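Local coordinates for 2,3-dihydroxybenzoate-AMP ligase (PDB 1MDB), which belongs to the ANL superfamily of AMP-binding enzymes and is modelled here with adenosine monophosphate and 2,3-dihydroxybenzoic acid bound, at residues K75-V80 / F120-A125; L267-K272 / R294-S299. All coordinates share one frame; numbering follows the deposited sequence.

Interaction 1: K75-V80 / F120-A125. With SO4 (sulfate ion), chain B.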
ATOM      1  N   LYS A  75       5.523   0.145 -24.257  1.00 33.31           N
ATOM      2  CA  LYS A  75       6.637   0.594 -23.417  1.00 34.63           C
ATOM      3  C   LYS A  75       6.456   2.038 -22.925  1.00 33.32           C
ATOM      4  O   LYS A  75       7.187   2.495 -22.046  1.00 34.90           O
ATOM      5  CB  LYS A  75       7.988   0.463 -24.139  1.00 36.47           C
ATOM      6  CG  LYS A  75       8.497  -0.967 -24.286  1.00 40.22           C
ATOM      7  CD  LYS A  75      10.004  -1.000 -24.561  1.00 41.48           C
ATOM      8  CE  LYS A  75      10.367  -0.230 -25.823  1.00 42.93           C
ATOM      9  NZ  LYS A  75      11.843  -0.097 -26.005  1.00 44.99           N
ATOM     10  N   ASP A  76       5.493   2.759 -23.488  1.00 31.87           N
ATOM     11  CA  ASP A  76       5.248   4.134 -23.048  1.00 32.22           C
ATOM     12  C   ASP A  76       4.771   4.137 -21.604  1.00 30.89           C
ATOM     13  O   ASP A  76       4.003   3.258 -21.196  1.00 29.20           O
ATOM     14  CB  ASP A  76       4.157   4.811 -23.881  1.00 34.39           C
ATOM     15  CG  ASP A  76       4.685   5.426 -25.151  1.00 36.47           C
ATOM     16  OD1 ASP A  76       5.908   5.612 -25.253  1.00 38.94           O
ATOM     17  OD2 ASP A  76       3.868   5.739 -26.040  1.00 38.06           O
ATOM     18  N   ARG A  77       5.216   5.123 -20.831  1.00 29.08           N
ATOM     19  CA  ARG A  77       4.770   5.234 -19.456  1.00 27.70           C
ATOM     20  C   ARG A  77       3.583   6.172 -19.396  1.00 28.57           C
ATOM     21  O   ARG A  77       3.521   7.179 -20.114  1.00 26.64           O
ATOM     22  CB  ARG A  77       5.888   5.739 -18.542  1.00 28.26           C
ATOM     23  CG  ARG A  77       6.789   4.624 -18.050  1.00 27.65           C
ATOM     24  CD  ARG A  77       7.648   4.099 -19.183  1.00 28.78           C
ATOM     25  NE  ARG A  77       8.673   5.074 -19.545  1.00 28.07           N
ATOM     26  CZ  ARG A  77       9.520   4.929 -20.558  1.00 32.66           C
ATOM     27  NH1 ARG A  77       9.458   3.840 -21.320  1.00 28.07           N
ATOM     28  NH2 ARG A  77      10.440   5.863 -20.799  1.00 28.84           N
ATOM     29  N   VAL A  78       2.618   5.827 -18.552  1.00 28.81           N
ATOM     30  CA  VAL A  78       1.432   6.651 -18.408  1.00 27.26           C
ATOM     31  C   VAL A  78       1.106   6.822 -16.944  1.00 27.62           C
ATOM     32  O   VAL A  78       0.728   5.866 -16.261  1.00 28.55           O
ATOM     33  CB  VAL A  78       0.233   6.030 -19.155  1.00 28.04           C
ATOM     34  CG1 VAL A  78      -1.019   6.852 -18.929  1.00 24.73           C
ATOM     35  CG2 VAL A  78       0.551   5.948 -20.651  1.00 24.59           C
ATOM     36  N   VAL A  79       1.272   8.048 -16.457  1.00 27.16           N
ATOM     37  CA  VAL A  79       0.989   8.353 -15.066  1.00 24.22           C
ATOM     38  C   VAL A  79      -0.513   8.337 -14.863  1.00 25.26           C
ATOM     39  O   VAL A  79      -1.242   9.123 -15.477  1.00 26.01           O
ATOM     40  CB  VAL A  79       1.546   9.730 -14.662  1.00 24.40           C
ATOM     41  CG1 VAL A  79       1.337   9.967 -13.164  1.00 23.29           C
ATOM     42  CG2 VAL A  79       3.026   9.809 -14.998  1.00 23.35           C
ATOM     43  N   VAL A  80      -0.971   7.415 -14.022  1.00 23.75           N
ATOM     44  CA  VAL A  80      -2.390   7.272 -13.705  1.00 23.85           C
ATOM     45  C   VAL A  80      -2.613   7.756 -12.268  1.00 23.87           C
ATOM     46  O   VAL A  80      -1.993   7.258 -11.325  1.00 25.54           O
ATOM     47  CB  VAL A  80      -2.854   5.782 -13.822  1.00 23.61           C
ATOM     48  CG1 VAL A  80      -4.370   5.682 -13.644  1.00 24.77           C
ATOM     49  CG2 VAL A  80      -2.447   5.199 -15.172  1.00 22.17           C
ATOM     50  N   PHE A 120      10.736  12.072 -14.930  1.00 33.20           N
ATOM     51  CA  PHE A 120      11.509  10.860 -14.715  1.00 32.25           C
ATOM     52  C   PHE A 120      11.058   9.729 -15.641  1.00 33.47           C
ATOM     53  O   PHE A 120      11.851   9.203 -16.415  1.00 33.96           O
ATOM     54  CB  PHE A 120      11.370  10.445 -13.255  1.00 29.76           C
ATOM     55  CG  PHE A 120      12.316   9.362 -12.829  1.00 26.73           C
ATOM     56  CD1 PHE A 120      13.661   9.416 -13.174  1.00 27.40           C
ATOM     57  CD2 PHE A 120      11.873   8.324 -12.023  1.00 24.53           C
ATOM     58  CE1 PHE A 120      14.554   8.449 -12.714  1.00 28.72           C
ATOM     59  CE2 PHE A 120      12.760   7.349 -11.554  1.00 26.68           C
ATOM     60  CZ  PHE A 120      14.100   7.413 -11.900  1.00 26.18           C
ATOM     61  N   ALA A 121       9.781   9.367 -15.570  1.00 32.73           N
ATOM     62  CA  ALA A 121       9.254   8.299 -16.406  1.00 32.12           C
ATOM     63  C   ALA A 121       9.067   8.712 -17.869  1.00 34.02           C
ATOM     64  O   ALA A 121       8.717   7.878 -18.712  1.00 32.14           O
ATOM     65  CB  ALA A 121       7.935   7.805 -15.833  1.00 33.56           C
ATOM     66  N   GLU A 122       9.299   9.989 -18.172  1.00 33.81           N
ATOM     67  CA  GLU A 122       9.140  10.476 -19.540  1.00 34.37           C
ATOM     68  C   GLU A 122       7.760  10.039 -20.025  1.00 33.25           C
ATOM     69  O   GLU A 122       7.615   9.457 -21.099  1.00 35.12           O
ATOM     70  CB  GLU A 122      10.243   9.888 -20.437  1.00 37.08           C
ATOM     71  CG  GLU A 122      11.646  10.435 -20.134  1.00 41.85           C
ATOM     72  CD  GLU A 122      12.779   9.505 -20.568  1.00 44.10           C
ATOM     73  OE1 GLU A 122      12.787   9.055 -21.730  1.00 46.68           O
ATOM     74  OE2 GLU A 122      13.671   9.226 -19.741  1.00 45.44           O
ATOM     75  N   ALA A 123       6.756  10.334 -19.211  1.00 30.85           N
ATOM     76  CA  ALA A 123       5.370   9.970 -19.481  1.00 30.91           C
ATOM     77  C   ALA A 123       4.805  10.505 -20.792  1.00 31.18           C
ATOM     78  O   ALA A 123       5.013  11.670 -21.150  1.00 30.63           O
ATOM     79  CB  ALA A 123       4.489  10.426 -18.317  1.00 29.32           C
ATOM     80  N   ALA A 124       4.076   9.641 -21.494  1.00 31.67           N
ATOM     81  CA  ALA A 124       3.443   9.997 -22.761  1.00 31.34           C
ATOM     82  C   ALA A 124       2.034  10.521 -22.519  1.00 30.82           C
ATOM     83  O   ALA A 124       1.426  11.147 -23.402  1.00 31.26           O
ATOM     84  CB  ALA A 124       3.390   8.784 -23.677  1.00 30.87           C
ATOM     85  N   ALA A 125       1.510  10.254 -21.325  1.00 29.16           N
ATOM     86  CA  ALA A 125       0.168  10.686 -20.962  1.00 26.19           C
ATOM     87  C   ALA A 125      -0.029  10.769 -19.450  1.00 25.65           C
ATOM     88  O   ALA A 125       0.685  10.134 -18.664  1.00 25.58           O
ATOM     89  CB  ALA A 125      -0.864   9.746 -21.586  1.00 27.01           C
TER
HETATM   90  S   SO4 B 999      12.635   2.593 -23.295  1.00 53.54           S
HETATM   91  O1  SO4 B 999      12.594   3.564 -22.182  1.00 50.55           O
HETATM   92  O2  SO4 B 999      12.902   1.237 -22.772  1.00 50.01           O
HETATM   93  O3  SO4 B 999      11.338   2.602 -24.000  1.00 53.36           O
HETATM   94  O4  SO4 B 999      13.699   2.983 -24.243  1.00 52.60           O
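Arg77 and Val79 take the backbone of 120-125 at two points, the two paths lying 83° apart end to end: Ala124 N donates to Arg77 O (2.9 Å, nearly straight), and Val79 N donates to Ala125 O (3.1 Å, more bent). The side chain of Arg77 does most of the remaining work. Bends at chi2 (71°) and chi3 (72°) curl it over Ala121, whose carbonyl oxygen accepts from Arg77 NE, 2.9 Å away in the carbonyl plane, with a weak second bond from NH2. NH1 turns back to Lys75 O at 2.7 Å, so the guanidinium is fixed from two directions. Ala121 O belongs to the end of helix 111-120, which closes in a Schellman motif at Glu122; a cation here would probably suit the helix dipole. In the beta-alpha-beta layout of this subdomain, strand 77-80 lies between the parallel strands 101-104 and 125-132, and the contact marks where the chain leaves helix 111-120 to pair beside it. Further along the strand, Val79 CG2 packs on Ala123 CB at 3.7 Å, while Val78 CG1 meets Ala125 CB at 3.9 Å. Glu122 has its salt bridge with Lys394. A sulfate ion, probably from the crystallisation liquor, accepts weak hydrogen bonds from Arg77 NH1 and Lys75 NZ and is also hydrogen-bonded to the backbone N of Lys3.

Interaction 2: L267-K272 / R294-S299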
ATOM      1  N   LEU A 267     -21.936   0.846   3.031  1.00 33.66           N
ATOM      2  CA  LEU A 267     -21.520  -0.006   1.920  1.00 33.18           C
ATOM      3  C   LEU A 267     -21.305  -1.447   2.376  1.00 32.98           C
ATOM      4  O   LEU A 267     -21.604  -2.392   1.656  1.00 31.83           O
ATOM      5  CB  LEU A 267     -20.223   0.543   1.310  1.00 32.86           C
ATOM      6  CG  LEU A 267     -20.207   1.228  -0.063  1.00 34.01           C
ATOM      7  CD1 LEU A 267     -21.614   1.518  -0.569  1.00 33.42           C
ATOM      8  CD2 LEU A 267     -19.375   2.490   0.045  1.00 31.83           C
ATOM      9  N   ILE A 268     -20.771  -1.616   3.576  1.00 33.84           N
ATOM     10  CA  ILE A 268     -20.528  -2.954   4.089  1.00 34.21           C
ATOM     11  C   ILE A 268     -21.857  -3.665   4.343  1.00 34.49           C
ATOM     12  O   ILE A 268     -22.021  -4.838   4.000  1.00 31.66           O
ATOM     13  CB  ILE A 268     -19.690  -2.895   5.385  1.00 34.32           C
ATOM     14  CG1 ILE A 268     -18.309  -2.317   5.062  1.00 33.50           C
ATOM     15  CG2 ILE A 268     -19.564  -4.286   5.993  1.00 34.46           C
ATOM     16  CD1 ILE A 268     -17.385  -2.179   6.251  1.00 33.73           C
ATOM     17  N   GLU A 269     -22.809  -2.950   4.927  1.00 35.54           N
ATOM     18  CA  GLU A 269     -24.118  -3.538   5.201  1.00 38.33           C
ATOM     19  C   GLU A 269     -24.950  -3.709   3.923  1.00 38.68           C
ATOM     20  O   GLU A 269     -25.557  -4.758   3.702  1.00 35.96           O
ATOM     21  CB  GLU A 269     -24.888  -2.678   6.207  1.00 39.73           C
ATOM     22  CG  GLU A 269     -26.396  -2.916   6.182  1.00 44.46           C
ATOM     23  CD  GLU A 269     -27.107  -2.304   7.370  1.00 46.33           C
ATOM     24  OE1 GLU A 269     -26.744  -1.179   7.779  1.00 46.99           O
ATOM     25  OE2 GLU A 269     -28.043  -2.952   7.885  1.00 49.94           O
ATOM     26  N   ARG A 270     -24.978  -2.674   3.087  1.00 38.78           N
ATOM     27  CA  ARG A 270     -25.751  -2.734   1.855  1.00 40.80           C
ATOM     28  C   ARG A 270     -25.223  -3.787   0.886  1.00 39.17           C
ATOM     29  O   ARG A 270     -25.982  -4.616   0.391  1.00 39.65           O
ATOM     30  CB  ARG A 270     -25.770  -1.363   1.164  1.00 43.08           C
ATOM     31  CG  ARG A 270     -26.483  -1.377  -0.180  1.00 47.47           C
ATOM     32  CD  ARG A 270     -26.535   0.002  -0.818  1.00 52.50           C
ATOM     33  NE  ARG A 270     -27.070  -0.072  -2.177  1.00 58.08           N
ATOM     34  CZ  ARG A 270     -27.323   0.980  -2.953  1.00 60.56           C
ATOM     35  NH1 ARG A 270     -27.096   2.215  -2.515  1.00 62.50           N
ATOM     36  NH2 ARG A 270     -27.805   0.798  -4.174  1.00 61.68           N
ATOM     37  N   GLU A 271     -23.920  -3.766   0.628  1.00 36.91           N
ATOM     38  CA  GLU A 271     -23.317  -4.717  -0.303  1.00 35.38           C
ATOM     39  C   GLU A 271     -22.877  -6.025   0.331  1.00 35.32           C
ATOM     40  O   GLU A 271     -22.476  -6.961  -0.370  1.00 34.16           O
ATOM     41  CB  GLU A 271     -22.112  -4.074  -0.985  1.00 33.06           C
ATOM     42  CG  GLU A 271     -22.447  -2.801  -1.712  1.00 33.78           C
ATOM     43  CD  GLU A 271     -23.524  -3.013  -2.764  1.00 34.01           C
ATOM     44  OE1 GLU A 271     -23.553  -4.101  -3.381  1.00 33.31           O
ATOM     45  OE2 GLU A 271     -24.332  -2.089  -2.976  1.00 34.21           O
ATOM     46  N   LYS A 272     -22.936  -6.090   1.655  1.00 35.97           N
ATOM     47  CA  LYS A 272     -22.522  -7.292   2.376  1.00 36.07           C
ATOM     48  C   LYS A 272     -21.071  -7.672   2.097  1.00 33.53           C
ATOM     49  O   LYS A 272     -20.766  -8.781   1.666  1.00 32.35           O
ATOM     50  CB  LYS A 272     -23.461  -8.459   2.050  1.00 37.66           C
ATOM     51  CG  LYS A 272     -24.691  -8.460   2.938  1.00 39.88           C
ATOM     52  CD  LYS A 272     -25.803  -9.323   2.399  1.00 42.54           C
ATOM     53  CE  LYS A 272     -27.008  -9.209   3.314  1.00 45.53           C
ATOM     54  NZ  LYS A 272     -27.272  -7.780   3.679  1.00 45.13           N
ATOM     55  N   ARG A 294     -24.714   2.306  14.225  1.00 57.70           N
ATOM     56  CA  ARG A 294     -25.673   1.211  14.302  1.00 57.16           C
ATOM     57  C   ARG A 294     -25.690   0.390  13.017  1.00 55.97           C
ATOM     58  O   ARG A 294     -26.603  -0.402  12.791  1.00 55.75           O
ATOM     59  CB  ARG A 294     -27.083   1.747  14.589  1.00 59.28           C
ATOM     60  CG  ARG A 294     -27.219   2.467  15.929  1.00 62.76           C
ATOM     61  CD  ARG A 294     -28.542   2.134  16.614  1.00 65.28           C
ATOM     62  NE  ARG A 294     -28.584   2.623  17.992  1.00 68.23           N
ATOM     63  CZ  ARG A 294     -29.510   2.275  18.885  1.00 68.83           C
ATOM     64  NH1 ARG A 294     -30.477   1.430  18.552  1.00 68.78           N
ATOM     65  NH2 ARG A 294     -29.466   2.772  20.116  1.00 68.96           N
ATOM     66  N   ASP A 295     -24.681   0.580  12.174  1.00 53.77           N
ATOM     67  CA  ASP A 295     -24.607  -0.169  10.929  1.00 50.87           C
ATOM     68  C   ASP A 295     -24.378  -1.633  11.236  1.00 48.74           C
ATOM     69  O   ASP A 295     -23.818  -1.972  12.275  1.00 47.04           O
ATOM     70  CB  ASP A 295     -23.474   0.349  10.048  1.00 51.78           C
ATOM     71  CG  ASP A 295     -23.699   1.773   9.596  1.00 52.38           C
ATOM     72  OD1 ASP A 295     -23.524   2.695  10.426  1.00 51.69           O
ATOM     73  OD2 ASP A 295     -24.065   1.964   8.415  1.00 52.73           O
ATOM     74  N   ASP A 296     -24.822  -2.493  10.327  1.00 46.98           N
ATOM     75  CA  ASP A 296     -24.668  -3.934  10.480  1.00 45.18           C
ATOM     76  C   ASP A 296     -23.491  -4.426   9.641  1.00 43.55           C
ATOM     77  O   ASP A 296     -23.627  -4.679   8.443  1.00 42.51           O
ATOM     78  CB  ASP A 296     -25.963  -4.633  10.064  1.00 47.01           C
ATOM     79  CG  ASP A 296     -25.788  -6.121   9.881  1.00 47.73           C
ATOM     80  OD1 ASP A 296     -24.975  -6.719  10.614  1.00 47.33           O
ATOM     81  OD2 ASP A 296     -26.478  -6.691   9.009  1.00 49.45           O
ATOM     82  N   LEU A 297     -22.338  -4.554  10.292  1.00 40.72           N
ATOM     83  CA  LEU A 297     -21.103  -4.983   9.646  1.00 37.81           C
ATOM     84  C   LEU A 297     -20.925  -6.480   9.778  1.00 36.61           C
ATOM     85  O   LEU A 297     -19.835  -7.008   9.559  1.00 34.52           O
ATOM     86  CB  LEU A 297     -19.914  -4.275  10.292  1.00 36.85           C
ATOM     87  CG  LEU A 297     -20.084  -2.772  10.529  1.00 37.19           C
ATOM     88  CD1 LEU A 297     -18.795  -2.203  11.102  1.00 35.35           C
ATOM     89  CD2 LEU A 297     -20.450  -2.073   9.222  1.00 33.62           C
ATOM     90  N   SER A 298     -22.014  -7.149  10.138  1.00 35.17           N
ATOM     91  CA  SER A 298     -22.051  -8.595  10.341  1.00 33.69           C
ATOM     92  C   SER A 298     -21.539  -9.478   9.199  1.00 33.40           C
ATOM     93  O   SER A 298     -21.041 -10.573   9.442  1.00 34.25           O
ATOM     94  CB  SER A 298     -23.485  -9.013  10.694  1.00 35.72           C
ATOM     95  OG  SER A 298     -23.654 -10.408  10.561  1.00 38.23           O
ATOM     96  N   SER A 299     -21.675  -9.025   7.960  1.00 32.61           N
ATOM     97  CA  SER A 299     -21.213  -9.820   6.822  1.00 33.84           C
ATOM     98  C   SER A 299     -19.687  -9.895   6.754  1.00 34.80           C
ATOM     99  O   SER A 299     -19.116 -10.734   6.052  1.00 32.77           O
ATOM    100  CB  SER A 299     -21.741  -9.221   5.522  1.00 35.66           C
ATOM    101  OG  SER A 299     -21.321  -7.871   5.382  1.00 37.05           O
TER
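The carboxylates of Glu269 and Asp296 stand almost perpendicular, their planes 89° apart, and one face of the Glu269 group is covered by both CB and the backbone N of Asp296. The setting is a run of alternating strands and helices: helix 261-271 leads into strand 275-278, and the 294-299 loop follows helix 280-292 and feeds the neighbouring parallel strand 302-306, completing a beta-alpha-beta unit. The contact therefore sets that loop against the C-terminal end of helix 261-271, at the protein surface. OE2 of Glu269 comes within 3.4 Å of Asp296 CB, while OE1 accepts a long, weak hydrogen bond from Asp296 N (3.5 Å), the donor standing above the carboxylate plane. Beyond OE1 lies OD2 of Asp295, a like charge, although the other oxygen of Asp295 is paired with Arg293. Crowding of three acids would be expected to raise their proton affinity somewhat.

Glu269 reaches the loop because CG is anti to the backbone N (chi1 160°) and the chain runs extended beyond it; its CB meanwhile rests against Asp296 O at 3.3 Å. Within the loop, Asp296 OD1 appears to accept from Ser298 N in an Asx turn, though the modelled place of OD1 is less sure. On the more buried side, Leu297 CD2 sits 4.0 Å from Ile268 CB, the two side chains crossing obliquely, and Leu297 also touches Phe265 and Phe322. Where the helix ends, Lys272 has positive phi, and the Ser299 side chain packs against its backbone. Ser299 OG lies 3.3 Å from Lys272 CA and is hydrogen-bonded to Val273 O.

From the N terminus, interaction 1 comes first: 75-80 enters a strand, the chain passes through helix 86-98, strand 101-104 and helix 111-120, and the segment that follows returns beside it, closing a loop of 39 intervening residues. Interaction 2 follows in series, neither nested nor crossed, closing a shorter loop of 21 residues that holds strand 275-278 and helix 280-292. The two serve different sheets. Interaction 1 sets the entry to strand 125-132 beside strand 77-80, whereas interaction 2 ties a helix to the connection before a strand of the sheet holding 275-278 and 302-306. Their centres lie 39 Å apart and their nearest atoms about 21 Å, without touching.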